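Local coordinates for cyclic GMP-AMP synthase-like receptor (Tribolium castaneum, PDB 7LT2), which synthesises the signalling molecule 2',3'-cGAMP from ATP and GTP and senses double-stranded RNA in insect innate immunity, at residues 150-153 against 154-158; 141-144 against 145-148; 34-37 against 38-41. All coordinates share one frame; numbering follows the deposited sequence.

The three contacts follow one another in a row, interaction 2 touching both of the others. Interaction 3, on helix 18-42, and interaction 2, at the C-terminal part of helix 131-147, have centres 9 Å apart; they meet at a probable hydrogen bond between Q38 NE2 and T148 OG1 (2.8 Å) and where L146 CD2 packs on F35 CE1 (3.6 Å). Interaction 1, the hairpin that follows helix 131-147, touches interaction 2 through W151 NE1 and L146 O (2.8 Å), but its nearest atoms stay about 6 Å from interaction 3. Measured between side chains, V142 and F35 lie about 10 and 11 Å from D193, a residue likely, as in related enzymes, to bind the catalytic magnesium.

Interaction 1: residues 150-153 against 154-158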
ATOM      1  N   PRO A 150      -3.802 -28.389  -4.843  1.00 25.21           N
ATOM      2  CA  PRO A 150      -4.373 -29.379  -3.921  1.00 29.66           C
ATOM      3  C   PRO A 150      -5.239 -28.689  -2.879  1.00 28.01           C
ATOM      4  O   PRO A 150      -4.831 -27.690  -2.282  1.00 25.93           O
ATOM      5  CB  PRO A 150      -3.139 -30.030  -3.279  1.00 25.03           C
ATOM      6  CG  PRO A 150      -1.982 -29.632  -4.122  1.00 31.73           C
ATOM      7  CD  PRO A 150      -2.337 -28.318  -4.744  1.00 25.86           C
ATOM      8  N   TRP A 151      -6.436 -29.221  -2.668  1.00 26.32           N
ATOM      9  CA  TRP A 151      -7.332 -28.712  -1.641  1.00 27.97           C
ATOM     10  C   TRP A 151      -7.396 -29.689  -0.478  1.00 30.05           C
ATOM     11  O   TRP A 151      -7.472 -30.906  -0.677  1.00 28.86           O
ATOM     12  CB  TRP A 151      -8.745 -28.473  -2.182  1.00 28.59           C
ATOM     13  CG  TRP A 151      -8.866 -27.355  -3.184  1.00 26.02           C
ATOM     14  CD1 TRP A 151      -7.851 -26.636  -3.746  1.00 27.16           C
ATOM     15  CD2 TRP A 151     -10.081 -26.839  -3.742  1.00 27.71           C
ATOM     16  NE1 TRP A 151      -8.362 -25.703  -4.624  1.00 25.58           N
ATOM     17  CE2 TRP A 151      -9.727 -25.809  -4.638  1.00 28.89           C
ATOM     18  CE3 TRP A 151     -11.434 -27.151  -3.573  1.00 27.06           C
ATOM     19  CZ2 TRP A 151     -10.680 -25.087  -5.361  1.00 29.98           C
ATOM     20  CZ3 TRP A 151     -12.379 -26.435  -4.293  1.00 32.04           C
ATOM     21  CH2 TRP A 151     -11.996 -25.413  -5.176  1.00 26.82           C
ATOM     22  N   VAL A 152      -7.353 -29.148   0.734  1.00 28.99           N
ATOM     23  CA  VAL A 152      -7.622 -29.904   1.945  1.00 39.31           C
ATOM     24  C   VAL A 152      -8.833 -29.273   2.617  1.00 39.55           C
ATOM     25  O   VAL A 152      -9.234 -28.151   2.297  1.00 40.16           O
ATOM     26  CB  VAL A 152      -6.413 -29.934   2.905  1.00 34.61           C
ATOM     27  CG1 VAL A 152      -5.206 -30.548   2.220  1.00 36.72           C
ATOM     28  CG2 VAL A 152      -6.093 -28.532   3.404  1.00 30.40           C
ATOM     29  N   ASN A 153      -9.427 -30.017   3.544  1.00 47.16           N
ATOM     30  CA  ASN A 153     -10.541 -29.525   4.367  1.00 56.05           C
ATOM     31  C   ASN A 153     -11.644 -29.047   3.425  1.00 52.10           C
ATOM     32  O   ASN A 153     -12.069 -29.818   2.549  1.00 57.92           O
ATOM     33  CB  ASN A 153     -10.000 -28.484   5.344  1.00 55.34           C
ATOM     34  CG  ASN A 153     -10.952 -28.210   6.490  1.00 64.68           C
ATOM     35  OD1 ASN A 153     -12.126 -27.899   6.282  1.00 64.96           O
ATOM     36  ND2 ASN A 153     -10.451 -28.335   7.716  1.00 66.15           N
ATOM     37  N   ASN A 154     -12.125 -27.810   3.545  1.00 50.42           N
ATOM     38  CA  ASN A 154     -13.184 -27.285   2.684  1.00 52.17           C
ATOM     39  C   ASN A 154     -12.611 -26.149   1.845  1.00 51.83           C
ATOM     40  O   ASN A 154     -12.516 -25.010   2.311  1.00 52.37           O
ATOM     41  CB  ASN A 154     -14.376 -26.810   3.509  1.00 57.40           C
ATOM     42  CG  ASN A 154     -15.526 -26.338   2.643  1.00 55.97           C
ATOM     43  OD1 ASN A 154     -15.887 -26.991   1.665  1.00 62.87           O
ATOM     44  ND2 ASN A 154     -16.097 -25.188   2.988  1.00 54.62           N
ATOM     45  N   ALA A 155     -12.235 -26.465   0.605  1.00 41.47           N
ATOM     46  CA  ALA A 155     -11.752 -25.473  -0.357  1.00 39.13           C
ATOM     47  C   ALA A 155     -10.577 -24.677   0.204  1.00 35.12           C
ATOM     48  O   ALA A 155     -10.480 -23.463   0.026  1.00 39.92           O
ATOM     49  CB  ALA A 155     -12.877 -24.538  -0.801  1.00 41.89           C
ATOM     50  N   THR A 156      -9.686 -25.357   0.910  1.00 33.37           N
ATOM     51  CA  THR A 156      -8.455 -24.757   1.402  1.00 24.17           C
ATOM     52  C   THR A 156      -7.300 -25.299   0.573  1.00 24.92           C
ATOM     53  O   THR A 156      -7.074 -26.512   0.547  1.00 32.70           O
ATOM     54  CB  THR A 156      -8.256 -25.075   2.885  1.00 30.24           C
ATOM     55  OG1 THR A 156      -9.325 -24.498   3.647  1.00 32.15           O
ATOM     56  CG2 THR A 156      -6.928 -24.523   3.373  1.00 26.69           C
ATOM     57  N   CYS A 157      -6.581 -24.409  -0.110  1.00 25.39           N
ATOM     58  CA  CYS A 157      -5.435 -24.825  -0.907  1.00 28.15           C
ATOM     59  C   CYS A 157      -4.254 -25.142  -0.004  1.00 24.18           C
ATOM     60  O   CYS A 157      -4.043 -24.483   1.018  1.00 24.21           O
ATOM     61  CB  CYS A 157      -5.019 -23.735  -1.891  1.00 28.43           C
ATOM     62  SG  CYS A 157      -6.311 -23.196  -2.975  1.00 36.99           S
ATOM     63  N   GLU A 158      -3.469 -26.146  -0.391  1.00 21.86           N
ATOM     64  CA  GLU A 158      -2.258 -26.505   0.339  1.00 21.43           C
ATOM     65  C   GLU A 158      -1.054 -26.320  -0.572  1.00 27.28           C
ATOM     66  O   GLU A 158      -0.982 -26.933  -1.642  1.00 29.82           O
ATOM     67  CB  GLU A 158      -2.332 -27.940   0.858  1.00 27.98           C
ATOM     68  CG  GLU A 158      -1.155 -28.320   1.745  1.00 27.21           C
ATOM     69  CD  GLU A 158      -1.402 -29.589   2.531  1.00 41.19           C
ATOM     70  OE1 GLU A 158      -1.989 -29.498   3.642  1.00 46.86           O
ATOM     71  OE2 GLU A 158      -1.018 -30.669   2.044  1.00 38.67           O
TER
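W151 and C157 face each other across a tight antiparallel beta hairpin, in which strand 151-152 folds back through the three-residue turn N153-A155 onto strand 156-161. They form a non-hydrogen-bonded pair, and both side chains rise from the same face of the sheet. The indole is set beside its own backbone N, anti to the carbonyl carbon (chi1 -68°), which lets it span both the turn and the neighbouring strand. Its benzene end extends over A155, with W151 CE3 3.6 Å from A155 CA, which stands above the ring plane and offset toward the rim. At the pyrrole end C157 SG comes to 3.6 Å from W151 NE1; the sulfur lies 50° off the normal of the five-membered ring, an oblique sulfur-aromatic contact. The NE1 hydrogen has its partner elsewhere, in the carbonyl O of L146, so the indole also ties the hairpin back to the end of the preceding helix. W170 of the adjacent strand 164-171 meets the W151 ring at a slant.

V152 and T156, the hydrogen-bonded pair, carry the other face. Their side chains run obliquely past one another, CG2 to CG2 at 4.1 Å. E158 reaches diagonally across: its chain lies at about a right angle to V152, bringing E158 OE1 to 3.7 Å from V152 CG1. The polar ends of T156 and E158 are hydrogen-bonded to N169 and H167 respectively. N153 and A155, both with positive phi, turn the chain round. Three backbone hydrogen bonds close the ladder, E158 N to P150 O, T156 N to V152 O and, straightest, V152 N to T156 O at 2.7 Å with an N-H...O angle of 162°; that last oxygen also takes a CA-H...O contact from W151 CA at 3.1 Å.

Interaction 2: residues 141-144 against 145-148; sequences LVQK and TLNT
The carbonyl oxygen of L141 is gripped twice by T145: the backbone N and the hydroxyl OG1 each lie 2.9 Å from it and arrive from opposite faces of the carbonyl plane, both tilted out of that plane. The second grip follows from the torsion of T145, whose OG1 sits beside its own N and anti to the carbonyl carbon (chi1 -60°), turned back along the helix. The hydroxyl of this buried threonine thus finds an acceptor one turn earlier, and L141 CD1 passes obliquely at 3.9 Å from T145 OG1. A second carbonyl, T145 O, is also doubly held, here from three residues on, by T148 N and T148 OG1, the hydroxyl at 2.8 Å lying in the carbonyl plane on a lone pair. T148 OG1 also meets Q38, tying this end of the segment to helix 18-42.

V142 and L146, one turn apart, lie side by side and point the same way, with V142 CG1 3.9 Å from L146 CD1. The backbone bond beneath them, L146 N to V142 O, is short and straight (2.8 Å, N-H...O 168°). L146 continues outward onto F35 and W170, and L141 and T145 onto M39. K144, extended beyond CG, carries its NZ to a hydrogen bond with the carbonyl O of Q42 at the end of helix 18-42.

Such threonine hydroxyls bonded back to the preceding turn are a common feature of alpha helices. Here they lie toward the C-terminal end of helix 131-147, whose side chains touch helix 18-42 and strand 164-171 in the Mab-21 nucleotidyltransferase domain.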
ATOM      1  N   LEU A 141      -8.575 -15.559 -13.794  1.00 18.04           N
ATOM      2  CA  LEU A 141      -7.298 -16.266 -13.777  1.00 19.61           C
ATOM      3  C   LEU A 141      -6.976 -16.810 -12.388  1.00 18.44           C
ATOM      4  O   LEU A 141      -6.470 -17.931 -12.255  1.00 18.82           O
ATOM      5  CB  LEU A 141      -6.185 -15.337 -14.262  1.00 19.74           C
ATOM      6  CG  LEU A 141      -4.753 -15.861 -14.211  1.00 20.06           C
ATOM      7  CD1 LEU A 141      -4.623 -17.195 -14.946  1.00 21.65           C
ATOM      8  CD2 LEU A 141      -3.816 -14.821 -14.793  1.00 23.34           C
ATOM      9  N   VAL A 142      -7.266 -16.036 -11.342  1.00 19.30           N
ATOM     10  CA  VAL A 142      -7.029 -16.512  -9.983  1.00 20.36           C
ATOM     11  C   VAL A 142      -7.903 -17.725  -9.670  1.00 18.87           C
ATOM     12  O   VAL A 142      -7.426 -18.716  -9.103  1.00 20.80           O
ATOM     13  CB  VAL A 142      -7.239 -15.366  -8.978  1.00 20.28           C
ATOM     14  CG1 VAL A 142      -7.223 -15.897  -7.551  1.00 22.69           C
ATOM     15  CG2 VAL A 142      -6.146 -14.313  -9.170  1.00 18.62           C
ATOM     16  N   GLN A 143      -9.187 -17.676 -10.051  1.00 20.13           N
ATOM     17  CA  GLN A 143     -10.071 -18.824  -9.851  1.00 22.09           C
ATOM     18  C   GLN A 143      -9.557 -20.048 -10.600  1.00 21.41           C
ATOM     19  O   GLN A 143      -9.508 -21.155 -10.052  1.00 20.99           O
ATOM     20  CB  GLN A 143     -11.495 -18.483 -10.310  1.00 25.48           C
ATOM     21  CG  GLN A 143     -12.212 -17.431  -9.473  1.00 25.95           C
ATOM     22  CD  GLN A 143     -12.786 -17.995  -8.185  1.00 30.90           C
ATOM     23  OE1 GLN A 143     -12.552 -19.150  -7.842  1.00 38.06           O
ATOM     24  NE2 GLN A 143     -13.541 -17.173  -7.466  1.00 40.68           N
ATOM     25  N   LYS A 144      -9.181 -19.861 -11.867  1.00 19.43           N
ATOM     26  CA  LYS A 144      -8.640 -20.958 -12.661  1.00 22.00           C
ATOM     27  C   LYS A 144      -7.435 -21.585 -11.976  1.00 20.30           C
ATOM     28  O   LYS A 144      -7.306 -22.815 -11.928  1.00 20.61           O
ATOM     29  CB  LYS A 144      -8.269 -20.443 -14.054  1.00 21.18           C
ATOM     30  CG  LYS A 144      -7.900 -21.510 -15.063  1.00 21.99           C
ATOM     31  CD  LYS A 144      -7.541 -20.868 -16.395  1.00 25.17           C
ATOM     32  CE  LYS A 144      -7.202 -21.917 -17.446  1.00 25.36           C
ATOM     33  NZ  LYS A 144      -7.015 -21.268 -18.776  1.00 22.35           N
ATOM     34  N   THR A 145      -6.556 -20.747 -11.421  1.00 17.38           N
ATOM     35  CA  THR A 145      -5.347 -21.224 -10.756  1.00 20.05           C
ATOM     36  C   THR A 145      -5.675 -21.956  -9.460  1.00 20.01           C
ATOM     37  O   THR A 145      -5.135 -23.038  -9.195  1.00 19.79           O
ATOM     38  CB  THR A 145      -4.416 -20.040 -10.492  1.00 19.80           C
ATOM     39  OG1 THR A 145      -4.076 -19.412 -11.737  1.00 19.25           O
ATOM     40  CG2 THR A 145      -3.140 -20.499  -9.798  1.00 21.19           C
ATOM     41  N   LEU A 146      -6.562 -21.381  -8.638  1.00 18.98           N
ATOM     42  CA  LEU A 146      -6.955 -22.030  -7.387  1.00 19.22           C
ATOM     43  C   LEU A 146      -7.476 -23.447  -7.619  1.00 20.28           C
ATOM     44  O   LEU A 146      -7.224 -24.346  -6.809  1.00 25.22           O
ATOM     45  CB  LEU A 146      -8.008 -21.182  -6.672  1.00 26.30           C
ATOM     46  CG  LEU A 146      -7.540 -19.855  -6.062  1.00 21.83           C
ATOM     47  CD1 LEU A 146      -8.737 -18.961  -5.771  1.00 23.24           C
ATOM     48  CD2 LEU A 146      -6.743 -20.096  -4.796  1.00 23.48           C
ATOM     49  N   ASN A 147      -8.196 -23.668  -8.724  1.00 20.74           N
ATOM     50  CA  ASN A 147      -8.757 -24.989  -9.002  1.00 18.73           C
ATOM     51  C   ASN A 147      -7.694 -26.043  -9.275  1.00 21.68           C
ATOM     52  O   ASN A 147      -7.975 -27.238  -9.115  1.00 22.88           O
ATOM     53  CB  ASN A 147      -9.710 -24.931 -10.203  1.00 19.42           C
ATOM     54  CG  ASN A 147     -10.999 -24.203  -9.896  1.00 22.25           C
ATOM     55  OD1 ASN A 147     -11.411 -24.097  -8.742  1.00 23.27           O
ATOM     56  ND2 ASN A 147     -11.656 -23.706 -10.938  1.00 22.45           N
ATOM     57  N   THR A 148      -6.490 -25.642  -9.690  1.00 21.33           N
ATOM     58  CA  THR A 148      -5.437 -26.598 -10.004  1.00 24.08           C
ATOM     59  C   THR A 148      -4.580 -26.965  -8.800  1.00 19.05           C
ATOM     60  O   THR A 148      -3.723 -27.846  -8.919  1.00 23.57           O
ATOM     61  CB  THR A 148      -4.527 -26.054 -11.114  1.00 24.60           C
ATOM     62  OG1 THR A 148      -3.755 -24.953 -10.612  1.00 23.61           O
ATOM     63  CG2 THR A 148      -5.351 -25.592 -12.302  1.00 23.69           C
TER

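Interaction 3: residues 34-37 against 38-41; sequences TFVE and QMKT
F35 and M39 stand one turn apart on the alpha helix 18-42, a long helix consistent with the spine helix of the cGAS fold, and make a Met-aromatic contact. M39 SD lies 3.6 Å from F35 CE2 and is well off the ring normal (71°), an oblique approach at the CD2-CE2 side. M39 CG shares in it, 3.7 Å from the same F35 CE2. F35 is thrown out with CG anti to its backbone N (chi1 -169°), whereas the methionine bends only at its last torsion. V36 CG2 touches M39 SD from the same turn at 4.2 Å.

On the exposed side E37 and K40, three residues apart, form a salt bridge. K40 is fully extended beyond CG, while the E37 chain bends at chi2, bringing its carboxylate back to K40; the two side chains cross obliquely. K40 NZ lies 2.9 Å from E37 OE2, on the syn side but 30° out of the carboxylate plane. The aliphatic part of K40 follows the same carboxylate, with K40 CD 3.7 Å from E37 OE2.

Beyond this first shell, M138 of helix 131-147 touches M39, and L149 lies against F35 and Q38. F46 of helix 44-49 lies against M39 and K40, and F50 of strand 50-56 against V36 and K40. Successive backbone bonds hold the turn, the last of them, T41 N to E37 O, weak. The T41 side chain adds a shorter bond of its own, its OG1 lying in the carbonyl plane on a lone pair of Q38 O at 2.6 Å.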
ATOM      1  N   THR A  34       5.076 -19.212  -5.541  1.00 17.03           N
ATOM      2  CA  THR A  34       4.493 -20.481  -5.968  1.00 18.32           C
ATOM      3  C   THR A  34       3.154 -20.259  -6.659  1.00 19.28           C
ATOM      4  O   THR A  34       2.875 -20.863  -7.702  1.00 17.57           O
ATOM      5  CB  THR A  34       4.319 -21.418  -4.772  1.00 19.85           C
ATOM      6  OG1 THR A  34       5.584 -21.614  -4.127  1.00 19.77           O
ATOM      7  CG2 THR A  34       3.779 -22.769  -5.231  1.00 21.78           C
ATOM      8  N   PHE A  35       2.320 -19.380  -6.102  1.00 15.79           N
ATOM      9  CA  PHE A  35       1.013 -19.132  -6.700  1.00 16.45           C
ATOM     10  C   PHE A  35       1.140 -18.447  -8.058  1.00 17.00           C
ATOM     11  O   PHE A  35       0.441 -18.815  -9.010  1.00 17.57           O
ATOM     12  CB  PHE A  35       0.152 -18.297  -5.748  1.00 14.36           C
ATOM     13  CG  PHE A  35      -1.291 -18.217  -6.163  1.00 17.58           C
ATOM     14  CD1 PHE A  35      -2.203 -19.162  -5.730  1.00 25.73           C
ATOM     15  CD2 PHE A  35      -1.723 -17.211  -7.004  1.00 16.05           C
ATOM     16  CE1 PHE A  35      -3.529 -19.094  -6.122  1.00 21.25           C
ATOM     17  CE2 PHE A  35      -3.040 -17.139  -7.400  1.00 17.76           C
ATOM     18  CZ  PHE A  35      -3.944 -18.086  -6.958  1.00 20.82           C
ATOM     19  N   VAL A  36       2.025 -17.450  -8.168  1.00 15.90           N
ATOM     20  CA  VAL A  36       2.156 -16.715  -9.425  1.00 15.44           C
ATOM     21  C   VAL A  36       2.761 -17.606 -10.503  1.00 17.50           C
ATOM     22  O   VAL A  36       2.380 -17.519 -11.681  1.00 15.76           O
ATOM     23  CB  VAL A  36       2.967 -15.422  -9.205  1.00 17.51           C
ATOM     24  CG1 VAL A  36       3.410 -14.801 -10.536  1.00 17.54           C
ATOM     25  CG2 VAL A  36       2.140 -14.424  -8.407  1.00 15.59           C
ATOM     26  N   GLU A  37       3.693 -18.489 -10.124  1.00 16.65           N
ATOM     27  CA  GLU A  37       4.234 -19.437 -11.096  1.00 16.80           C
ATOM     28  C   GLU A  37       3.141 -20.353 -11.627  1.00 21.10           C
ATOM     29  O   GLU A  37       3.121 -20.684 -12.820  1.00 20.08           O
ATOM     30  CB  GLU A  37       5.368 -20.261 -10.479  1.00 21.96           C
ATOM     31  CG  GLU A  37       6.697 -19.529 -10.411  1.00 25.67           C
ATOM     32  CD  GLU A  37       7.228 -19.163 -11.791  1.00 24.28           C
ATOM     33  OE1 GLU A  37       7.256 -20.042 -12.677  1.00 32.33           O
ATOM     34  OE2 GLU A  37       7.612 -17.992 -11.989  1.00 29.67           O
ATOM     35  N   GLN A  38       2.216 -20.768 -10.757  1.00 20.02           N
ATOM     36  CA  GLN A  38       1.094 -21.580 -11.218  1.00 20.20           C
ATOM     37  C   GLN A  38       0.162 -20.772 -12.112  1.00 18.29           C
ATOM     38  O   GLN A  38      -0.379 -21.304 -13.088  1.00 19.80           O
ATOM     39  CB  GLN A  38       0.336 -22.164 -10.024  1.00 22.17           C
ATOM     40  CG  GLN A  38      -0.738 -23.188 -10.397  1.00 22.30           C
ATOM     41  CD  GLN A  38      -0.160 -24.523 -10.837  1.00 29.36           C
ATOM     42  OE1 GLN A  38       1.059 -24.696 -10.925  1.00 28.27           O
ATOM     43  NE2 GLN A  38      -1.040 -25.479 -11.118  1.00 29.60           N
ATOM     44  N   MET A  39      -0.026 -19.483 -11.803  1.00 17.82           N
ATOM     45  CA  MET A  39      -0.817 -18.617 -12.674  1.00 17.47           C
ATOM     46  C   MET A  39      -0.258 -18.593 -14.093  1.00 18.65           C
ATOM     47  O   MET A  39      -1.020 -18.619 -15.069  1.00 18.23           O
ATOM     48  CB  MET A  39      -0.869 -17.198 -12.109  1.00 17.42           C
ATOM     49  CG  MET A  39      -1.710 -17.031 -10.853  1.00 16.19           C
ATOM     50  SD  MET A  39      -1.550 -15.373 -10.142  1.00 18.36           S
ATOM     51  CE  MET A  39      -2.264 -14.356 -11.437  1.00 21.11           C
ATOM     52  N   LYS A  40       1.070 -18.542 -14.227  1.00 17.46           N
ATOM     53  CA  LYS A  40       1.687 -18.537 -15.551  1.00 15.36           C
ATOM     54  C   LYS A  40       1.345 -19.797 -16.337  1.00 18.72           C
ATOM     55  O   LYS A  40       1.189 -19.746 -17.563  1.00 22.88           O
ATOM     56  CB  LYS A  40       3.205 -18.391 -15.423  1.00 18.21           C
ATOM     57  CG  LYS A  40       3.680 -17.073 -14.837  1.00 18.20           C
ATOM     58  CD  LYS A  40       5.199 -17.114 -14.668  1.00 20.18           C
ATOM     59  CE  LYS A  40       5.753 -15.797 -14.150  1.00 23.41           C
ATOM     60  NZ  LYS A  40       7.234 -15.895 -13.935  1.00 25.73           N
ATOM     61  N   THR A  41       1.229 -20.944 -15.654  1.00 19.78           N
ATOM     62  CA  THR A  41       0.895 -22.182 -16.356  1.00 20.72           C
ATOM     63  C   THR A  41      -0.533 -22.179 -16.889  1.00 20.66           C
ATOM     64  O   THR A  41      -0.844 -22.962 -17.795  1.00 24.24           O
ATOM     65  CB  THR A  41       1.080 -23.403 -15.451  1.00 22.43           C
ATOM     66  OG1 THR A  41       0.011 -23.463 -14.493  1.00 21.69           O
ATOM     67  CG2 THR A  41       2.410 -23.344 -14.726  1.00 23.01           C
TER